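Local coordinates for protein aromatic amino acid aminotransferase I (Candida albicans WO-1, PDB 6HNU) that probably transfers amino groups between aromatic amino acids and 2-oxoglutarate, using pyridoxal 5'-phosphate as its cofactor, at residues 221-226 and 388-393; 253-258 and 362-367. One frame throughout, in Å; residues are numbered along the deposited sequence.

Contact 1: residues 221-226 and 388-393; sequences GSSLSA and PVAGMF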
ATOM      1  N   GLY B 221     -18.234  17.641 -11.178  1.00 20.00           N
ATOM      2  CA  GLY B 221     -17.431  18.869 -11.309  1.00 19.33           C
ATOM      3  C   GLY B 221     -18.001  19.946 -10.402  1.00 19.28           C
ATOM      4  O   GLY B 221     -17.515  21.090 -10.432  1.00 19.95           O
ATOM      5  N   SER B 222     -18.949  19.582  -9.541  1.00 19.72           N
ATOM      6  CA  SER B 222     -19.556  20.486  -8.549  1.00 18.79           C
ATOM      7  C   SER B 222     -18.590  20.717  -7.356  1.00 19.40           C
ATOM      8  O   SER B 222     -17.706  19.905  -7.069  1.00 18.67           O
ATOM      9  CB  SER B 222     -20.916  19.936  -8.116  1.00 19.59           C
ATOM     10  OG  SER B 222     -20.766  18.850  -7.227  1.00 19.64           O
ATOM     11  N   SER B 223     -18.730  21.798  -6.625  1.00 17.88           N
ATOM     12  CA  SER B 223     -17.995  21.960  -5.343  1.00 18.75           C
ATOM     13  C   SER B 223     -18.982  22.468  -4.312  1.00 20.46           C
ATOM     14  O   SER B 223     -19.706  23.445  -4.628  1.00 24.22           O
ATOM     15  CB  SER B 223     -16.800  22.905  -5.463  1.00 16.98           C
ATOM     16  OG  SER B 223     -15.934  22.567  -6.510  1.00 16.83           O
ATOM     17  N   LEU B 224     -19.078  21.844  -3.148  1.00 19.88           N
ATOM     18  CA  LEU B 224     -20.023  22.355  -2.130  1.00 19.58           C
ATOM     19  C   LEU B 224     -19.578  23.740  -1.676  1.00 20.66           C
ATOM     20  O   LEU B 224     -18.386  23.927  -1.336  1.00 18.13           O
ATOM     21  CB  LEU B 224     -20.091  21.397  -0.953  1.00 19.56           C
ATOM     22  CG  LEU B 224     -20.796  20.083  -1.264  1.00 19.33           C
ATOM     23  CD1 LEU B 224     -20.633  19.138  -0.083  1.00 20.36           C
ATOM     24  CD2 LEU B 224     -22.267  20.334  -1.549  1.00 17.56           C
ATOM     25  N   SER B 225     -20.515  24.687  -1.709  1.00 20.40           N
ATOM     26  CA  SER B 225     -20.334  26.063  -1.176  1.00 19.95           C
ATOM     27  C   SER B 225     -20.028  26.007   0.323  1.00 19.46           C
ATOM     28  O   SER B 225     -20.386  25.013   1.018  1.00 18.00           O
ATOM     29  CB  SER B 225     -21.591  26.875  -1.442  1.00 19.15           C
ATOM     30  OG  SER B 225     -22.626  26.430  -0.569  1.00 15.28           O
ATOM     31  N   ALA B 226     -19.416  27.063   0.851  1.00 19.68           N
ATOM     32  CA  ALA B 226     -19.171  27.205   2.297  1.00 18.98           C
ATOM     33  C   ALA B 226     -20.498  27.040   3.040  1.00 19.47           C
ATOM     34  O   ALA B 226     -20.533  26.404   4.109  1.00 17.41           O
ATOM     35  CB  ALA B 226     -18.532  28.547   2.564  1.00 19.61           C
ATOM     36  N   PRO B 388     -17.393  24.763 -13.604  1.00 22.54           N
ATOM     37  CA  PRO B 388     -16.781  24.401 -12.324  1.00 22.91           C
ATOM     38  C   PRO B 388     -15.962  25.552 -11.710  1.00 21.44           C
ATOM     39  O   PRO B 388     -15.354  26.309 -12.438  1.00 21.40           O
ATOM     40  CB  PRO B 388     -15.810  23.254 -12.657  1.00 22.61           C
ATOM     41  CG  PRO B 388     -16.193  22.791 -14.040  1.00 24.49           C
ATOM     42  CD  PRO B 388     -16.879  23.964 -14.707  1.00 20.68           C
ATOM     43  N   VAL B 389     -15.991  25.646 -10.388  1.00 21.51           N
ATOM     44  CA  VAL B 389     -15.080  26.502  -9.564  1.00 21.59           C
ATOM     45  C   VAL B 389     -13.860  25.704  -9.080  1.00 21.26           C
ATOM     46  O   VAL B 389     -12.934  26.348  -8.545  1.00 20.94           O
ATOM     47  CB  VAL B 389     -15.814  27.102  -8.362  1.00 25.05           C
ATOM     48  CG1 VAL B 389     -17.040  27.920  -8.787  1.00 29.96           C
ATOM     49  CG2 VAL B 389     -16.183  26.044  -7.337  1.00 25.57           C
ATOM     50  N   ALA B 390     -13.835  24.370  -9.236  1.00 19.37           N
ATOM     51  CA  ALA B 390     -12.690  23.530  -8.806  1.00 19.64           C
ATOM     52  C   ALA B 390     -12.676  22.215  -9.567  1.00 20.05           C
ATOM     53  O   ALA B 390     -13.720  21.769 -10.026  1.00 21.28           O
ATOM     54  CB  ALA B 390     -12.747  23.290  -7.315  1.00 18.25           C
ATOM     55  N   GLY B 391     -11.509  21.631  -9.722  1.00 19.26           N
ATOM     56  CA  GLY B 391     -11.381  20.254 -10.220  1.00 19.79           C
ATOM     57  C   GLY B 391     -10.945  20.166 -11.665  1.00 18.55           C
ATOM     58  O   GLY B 391     -10.589  21.211 -12.280  1.00 17.48           O
ATOM     59  N   MET B 392     -10.931  18.936 -12.187  1.00 18.86           N
ATOM     60  CA  MET B 392     -10.451  18.638 -13.549  1.00 19.48           C
ATOM     61  C   MET B 392     -11.635  18.307 -14.463  1.00 18.95           C
ATOM     62  O   MET B 392     -11.403  18.154 -15.658  1.00 21.19           O
ATOM     63  CB  MET B 392      -9.416  17.512 -13.558  1.00 22.09           C
ATOM     64  CG  MET B 392      -9.883  16.207 -12.963  1.00 22.63           C
ATOM     65  SD  MET B 392      -8.655  14.933 -13.195  1.00 24.31           S
ATOM     66  CE  MET B 392      -7.163  15.749 -12.639  1.00 24.16           C
ATOM     67  N   PHE B 393     -12.846  18.286 -13.944  1.00 17.91           N
ATOM     68  CA  PHE B 393     -14.022  17.788 -14.703  1.00 19.12           C
ATOM     69  C   PHE B 393     -15.013  18.897 -15.002  1.00 20.54           C
ATOM     70  O   PHE B 393     -15.237  19.820 -14.201  1.00 22.49           O
ATOM     71  CB  PHE B 393     -14.731  16.693 -13.914  1.00 17.96           C
ATOM     72  CG  PHE B 393     -13.837  15.516 -13.620  1.00 17.69           C
ATOM     73  CD1 PHE B 393     -13.309  14.756 -14.647  1.00 18.09           C
ATOM     74  CD2 PHE B 393     -13.575  15.140 -12.303  1.00 18.14           C
ATOM     75  CE1 PHE B 393     -12.522  13.643 -14.371  1.00 18.47           C
ATOM     76  CE2 PHE B 393     -12.785  14.035 -12.040  1.00 17.88           C
ATOM     77  CZ  PHE B 393     -12.235  13.313 -13.067  1.00 18.44           C
TER
HETATM   78  O   HOH W   1     -17.131  23.252  -8.974  1.00 21.55           O
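Phe-393 meets Gly-221 through its backbone carbonyl, while its flat ring turns the other way and carries CG of Met-392 over the centre of one face, 3.6 Å above the plane. The ring leads away from 221-226 toward the active site: its side chain comes within about 4 Å, between nearest atoms, of a bound phenylalanine and lies beside Tyr-249 and Asn-218, both of which bind the cofactor. Gly-221 has a positive phi of 72°, and its lack of a side chain lets CA approach O of Phe-393 to 3.8 Å. Its own carbonyl oxygen rests against CB of Pro-388. One ordered water joins the two loops by three hydrogen bonds. It donates to O of Gly-221 at 2.6 Å and accepts from N of Val-389 at 3.0 Å; the third bond, to OG of Ser-223, measures 2.8 Å. That hydroxyl sits beside its backbone N, anti to the carbonyl carbon (chi1 -52°), which brings OG to 3.4 Å from CB of Ala-390 and to 3.6 Å from CG2 of Val-389. Ser-223 OG is also hydrogen-bonded to N of Gly-216, so this oxygen is held from its own side of the contact as well. Met-392 and Phe-393 further pack on Gly-46 and Gly-45 of the second subunit. Such a meeting of the loop ahead of helix 226-239 with the turn leading into strand 393-399, at the subunit interface and with Phe-393 beside the bound phenylalanine and close to the cofactor, fits the active-site architecture of class I pyridoxal-phosphate aminotransferases.

Contact 2: residues 253-258 and 362-367; sequences QMETYT and EYTHKR
Arg-367 runs out from its helix past Met-254 and ends on the backbone of Glu-255. Its CB lies 3.3 Å from SD of Met-254, and CG, anti to the backbone N (chi1 -179°), is 3.8 Å from CE of the same methionine. The chain then bends, taking CD and NE past Tyr-257, where NE reaches the edge of the ring at CD1, 3.7 Å away. At CZ the guanidinium is covered on one face by CB of Tyr-257, 3.6 Å above the plane and over its centre; SD of Met-254 lies on the opposite face, displaced toward the rim. At the tip, NH1 (2.8 Å) and NH2 (2.9 Å) both donate to O of Glu-255, which lies in the guanidinium plane. NH2 approaches almost in line with the carbonyl, at a C=O...N angle of 165°, while NH1 stands above the carbonyl plane. NH2 also bonds to O of Pro-388. One turn earlier on the helix, OG1 of Thr-364 accepts from N of Glu-255 at 3.1 Å (N-H...O angle 157°) and is bonded as well to O of Arg-360. The threonine methyl CG2 touches CB of Glu-255 at 3.8 Å, and the glutamate carboxylate turns off to a salt bridge with Arg-360. Thus the loop between strand 242-246 and helix 264-267 lies along the long helix 334-377, with the OH of Tyr-257 bonded to Asp-372 farther down that helix, and Tyr-363 and Lys-366 packing on Leu-49 of the second subunit.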
ATOM      1  N   GLN B 253      -8.855  24.083  -7.104  1.00 17.00           N
ATOM      2  CA  GLN B 253      -9.719  25.292  -7.054  1.00 18.19           C
ATOM      3  C   GLN B 253      -9.224  26.327  -8.077  1.00 18.83           C
ATOM      4  O   GLN B 253      -8.002  26.409  -8.360  1.00 17.48           O
ATOM      5  CB  GLN B 253      -9.841  25.836  -5.643  1.00 18.79           C
ATOM      6  CG  GLN B 253     -10.708  24.929  -4.776  1.00 16.91           C
ATOM      7  CD  GLN B 253     -10.730  25.361  -3.343  1.00 16.62           C
ATOM      8  OE1 GLN B 253     -11.334  26.364  -2.985  1.00 17.27           O
ATOM      9  NE2 GLN B 253      -9.994  24.646  -2.496  1.00 15.42           N
ATOM     10  N   MET B 254     -10.175  27.087  -8.633  1.00 18.37           N
ATOM     11  CA  MET B 254      -9.907  28.019  -9.739  1.00 19.75           C
ATOM     12  C   MET B 254     -10.583  29.350  -9.428  1.00 18.91           C
ATOM     13  O   MET B 254     -11.478  29.394  -8.578  1.00 19.05           O
ATOM     14  CB  MET B 254     -10.445  27.466 -11.064  1.00 19.12           C
ATOM     15  CG  MET B 254      -9.697  26.240 -11.534  1.00 19.19           C
ATOM     16  SD  MET B 254     -10.487  25.394 -12.921  1.00 20.52           S
ATOM     17  CE  MET B 254     -11.991  24.881 -12.079  1.00 19.46           C
ATOM     18  N   GLU B 255     -10.195  30.367 -10.192  1.00 19.69           N
ATOM     19  CA  GLU B 255     -10.912  31.661 -10.250  1.00 21.37           C
ATOM     20  C   GLU B 255     -12.335  31.361 -10.735  1.00 23.38           C
ATOM     21  O   GLU B 255     -12.486  30.416 -11.538  1.00 21.88           O
ATOM     22  CB  GLU B 255     -10.169  32.637 -11.168  1.00 22.51           C
ATOM     23  CG  GLU B 255      -8.707  32.855 -10.810  1.00 21.84           C
ATOM     24  CD  GLU B 255      -8.370  33.218  -9.372  1.00 23.72           C
ATOM     25  OE1 GLU B 255      -9.287  33.619  -8.608  1.00 24.08           O
ATOM     26  OE2 GLU B 255      -7.167  33.065  -9.015  1.00 24.88           O
ATOM     27  N   THR B 256     -13.331  32.041 -10.178  1.00 24.12           N
ATOM     28  CA  THR B 256     -14.738  31.993 -10.655  1.00 26.99           C
ATOM     29  C   THR B 256     -14.771  32.285 -12.163  1.00 27.53           C
ATOM     30  O   THR B 256     -14.050  33.205 -12.653  1.00 24.31           O
ATOM     31  CB  THR B 256     -15.637  32.949  -9.874  1.00 27.98           C
ATOM     32  OG1 THR B 256     -15.505  32.566  -8.508  1.00 31.93           O
ATOM     33  CG2 THR B 256     -17.091  32.845 -10.286  1.00 29.91           C
ATOM     34  N   TYR B 257     -15.546  31.509 -12.911  1.00 29.01           N
ATOM     35  CA  TYR B 257     -15.642  31.667 -14.379  1.00 26.38           C
ATOM     36  C   TYR B 257     -16.456  32.930 -14.663  1.00 26.37           C
ATOM     37  O   TYR B 257     -17.442  33.170 -13.967  1.00 27.20           O
ATOM     38  CB  TYR B 257     -16.282  30.449 -15.049  1.00 28.27           C
ATOM     39  CG  TYR B 257     -16.583  30.617 -16.516  1.00 27.66           C
ATOM     40  CD1 TYR B 257     -15.631  30.355 -17.481  1.00 29.42           C
ATOM     41  CD2 TYR B 257     -17.843  31.033 -16.937  1.00 29.56           C
ATOM     42  CE1 TYR B 257     -15.907  30.513 -18.832  1.00 30.63           C
ATOM     43  CE2 TYR B 257     -18.140  31.185 -18.281  1.00 30.63           C
ATOM     44  CZ  TYR B 257     -17.175  30.919 -19.233  1.00 30.87           C
ATOM     45  OH  TYR B 257     -17.450  31.054 -20.567  1.00 28.88           O
ATOM     46  N   THR B 258     -16.021  33.692 -15.650  1.00 28.42           N
ATOM     47  CA  THR B 258     -16.783  34.838 -16.222  1.00 37.16           C
ATOM     48  C   THR B 258     -16.792  34.682 -17.750  1.00 35.88           C
ATOM     49  O   THR B 258     -15.754  34.268 -18.281  1.00 34.22           O
ATOM     50  CB  THR B 258     -16.146  36.167 -15.795  1.00 36.23           C
ATOM     51  OG1 THR B 258     -16.898  37.230 -16.378  1.00 41.20           O
ATOM     52  CG2 THR B 258     -14.715  36.293 -16.257  1.00 35.54           C
ATOM     53  N   GLU B 362      -3.026  27.533 -13.991  1.00 21.00           N
ATOM     54  CA  GLU B 362      -3.079  26.603 -15.156  1.00 21.52           C
ATOM     55  C   GLU B 362      -4.474  25.986 -15.302  1.00 22.19           C
ATOM     56  O   GLU B 362      -4.984  25.967 -16.450  1.00 22.04           O
ATOM     57  CB  GLU B 362      -2.117  25.427 -15.016  1.00 23.64           C
ATOM     58  CG  GLU B 362      -0.671  25.826 -14.934  1.00 26.65           C
ATOM     59  CD  GLU B 362      -0.148  26.440 -16.213  1.00 29.77           C
ATOM     60  OE1 GLU B 362      -0.637  26.046 -17.297  1.00 34.23           O
ATOM     61  OE2 GLU B 362       0.762  27.284 -16.111  1.00 33.68           O
ATOM     62  N   TYR B 363      -5.047  25.436 -14.225  1.00 19.32           N
ATOM     63  CA  TYR B 363      -6.417  24.838 -14.248  1.00 19.90           C
ATOM     64  C   TYR B 363      -7.466  25.902 -14.575  1.00 20.40           C
ATOM     65  O   TYR B 363      -8.363  25.563 -15.393  1.00 19.68           O
ATOM     66  CB  TYR B 363      -6.738  24.069 -12.962  1.00 18.46           C
ATOM     67  CG  TYR B 363      -6.227  22.655 -13.050  1.00 19.06           C
ATOM     68  CD1 TYR B 363      -4.891  22.374 -12.902  1.00 18.94           C
ATOM     69  CD2 TYR B 363      -7.069  21.608 -13.388  1.00 19.99           C
ATOM     70  CE1 TYR B 363      -4.391  21.095 -13.022  1.00 20.77           C
ATOM     71  CE2 TYR B 363      -6.589  20.318 -13.518  1.00 21.54           C
ATOM     72  CZ  TYR B 363      -5.253  20.050 -13.309  1.00 19.95           C
ATOM     73  OH  TYR B 363      -4.726  18.809 -13.457  1.00 21.14           O
ATOM     74  N   THR B 364      -7.398  27.103 -13.999  1.00 18.69           N
ATOM     75  CA  THR B 364      -8.328  28.229 -14.323  1.00 21.55           C
ATOM     76  C   THR B 364      -8.400  28.423 -15.838  1.00 22.18           C
ATOM     77  O   THR B 364      -9.531  28.473 -16.383  1.00 22.44           O
ATOM     78  CB  THR B 364      -7.909  29.521 -13.615  1.00 21.52           C
ATOM     79  OG1 THR B 364      -8.094  29.338 -12.207  1.00 20.48           O
ATOM     80  CG2 THR B 364      -8.706  30.709 -14.099  1.00 21.11           C
ATOM     81  N   HIS B 365      -7.257  28.424 -16.507  1.00 22.40           N
ATOM     82  CA  HIS B 365      -7.207  28.675 -17.975  1.00 26.10           C
ATOM     83  C   HIS B 365      -7.851  27.501 -18.722  1.00 26.90           C
ATOM     84  O   HIS B 365      -8.681  27.775 -19.642  1.00 28.48           O
ATOM     85  CB  HIS B 365      -5.792  28.989 -18.454  1.00 26.74           C
ATOM     86  CG  HIS B 365      -5.747  29.208 -19.932  1.00 27.20           C
ATOM     87  ND1 HIS B 365      -6.512  30.182 -20.545  1.00 27.99           N
ATOM     88  CD2 HIS B 365      -5.075  28.568 -20.908  1.00 27.78           C
ATOM     89  CE1 HIS B 365      -6.320  30.118 -21.848  1.00 28.34           C
ATOM     90  NE2 HIS B 365      -5.450  29.135 -22.096  1.00 29.56           N
ATOM     91  N   LYS B 366      -7.512  26.254 -18.351  1.00 24.73           N
ATOM     92  CA  LYS B 366      -8.077  25.019 -18.972  1.00 23.79           C
ATOM     93  C   LYS B 366      -9.595  25.051 -18.875  1.00 22.11           C
ATOM     94  O   LYS B 366     -10.238  24.772 -19.899  1.00 23.01           O
ATOM     95  CB  LYS B 366      -7.581  23.745 -18.292  1.00 25.38           C
ATOM     96  CG  LYS B 366      -6.106  23.449 -18.477  1.00 25.26           C
ATOM     97  CD  LYS B 366      -5.684  22.205 -17.731  1.00 27.83           C
ATOM     98  CE  LYS B 366      -4.182  22.099 -17.597  1.00 29.46           C
ATOM     99  NZ  LYS B 366      -3.513  22.011 -18.911  1.00 29.71           N
ATOM    100  N   ARG B 367     -10.124  25.364 -17.699  1.00 20.86           N
ATOM    101  CA  ARG B 367     -11.572  25.466 -17.421  1.00 21.77           C
ATOM    102  C   ARG B 367     -12.216  26.556 -18.310  1.00 26.47           C
ATOM    103  O   ARG B 367     -13.326  26.304 -18.876  1.00 22.49           O
ATOM    104  CB  ARG B 367     -11.784  25.741 -15.937  1.00 20.56           C
ATOM    105  CG  ARG B 367     -13.242  25.844 -15.526  1.00 21.59           C
ATOM    106  CD  ARG B 367     -13.973  27.132 -15.866  1.00 21.63           C
ATOM    107  NE  ARG B 367     -13.169  28.336 -15.621  1.00 20.85           N
ATOM    108  CZ  ARG B 367     -12.991  28.903 -14.438  1.00 21.87           C
ATOM    109  NH1 ARG B 367     -12.271  30.020 -14.328  1.00 22.10           N
ATOM    110  NH2 ARG B 367     -13.559  28.383 -13.365  1.00 21.35           N
TER

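Overall arrangement
Contact 1 is buried and lies nearer the middle of the chain, whereas contact 2 is partly buried and farther out; their centres are about 10 Å apart. In sequence contact 2 is nested within the loop closed by contact 1. The first joins two loops through small residues and a shared water, the second a loop to a helix through direct side-chain-to-backbone bonds and a guanidinium with Tyr-257 CB over one face and the sulfur of Met-254 toward the rim of the other. The two are joined directly: O of Val-389 probably accepts a hydrogen bond from N of Met-254, and Ala-390 packs against Met-254 and Gln-253. Segment 388-393 therefore lies between loop 221-226 and the loop-helix pair.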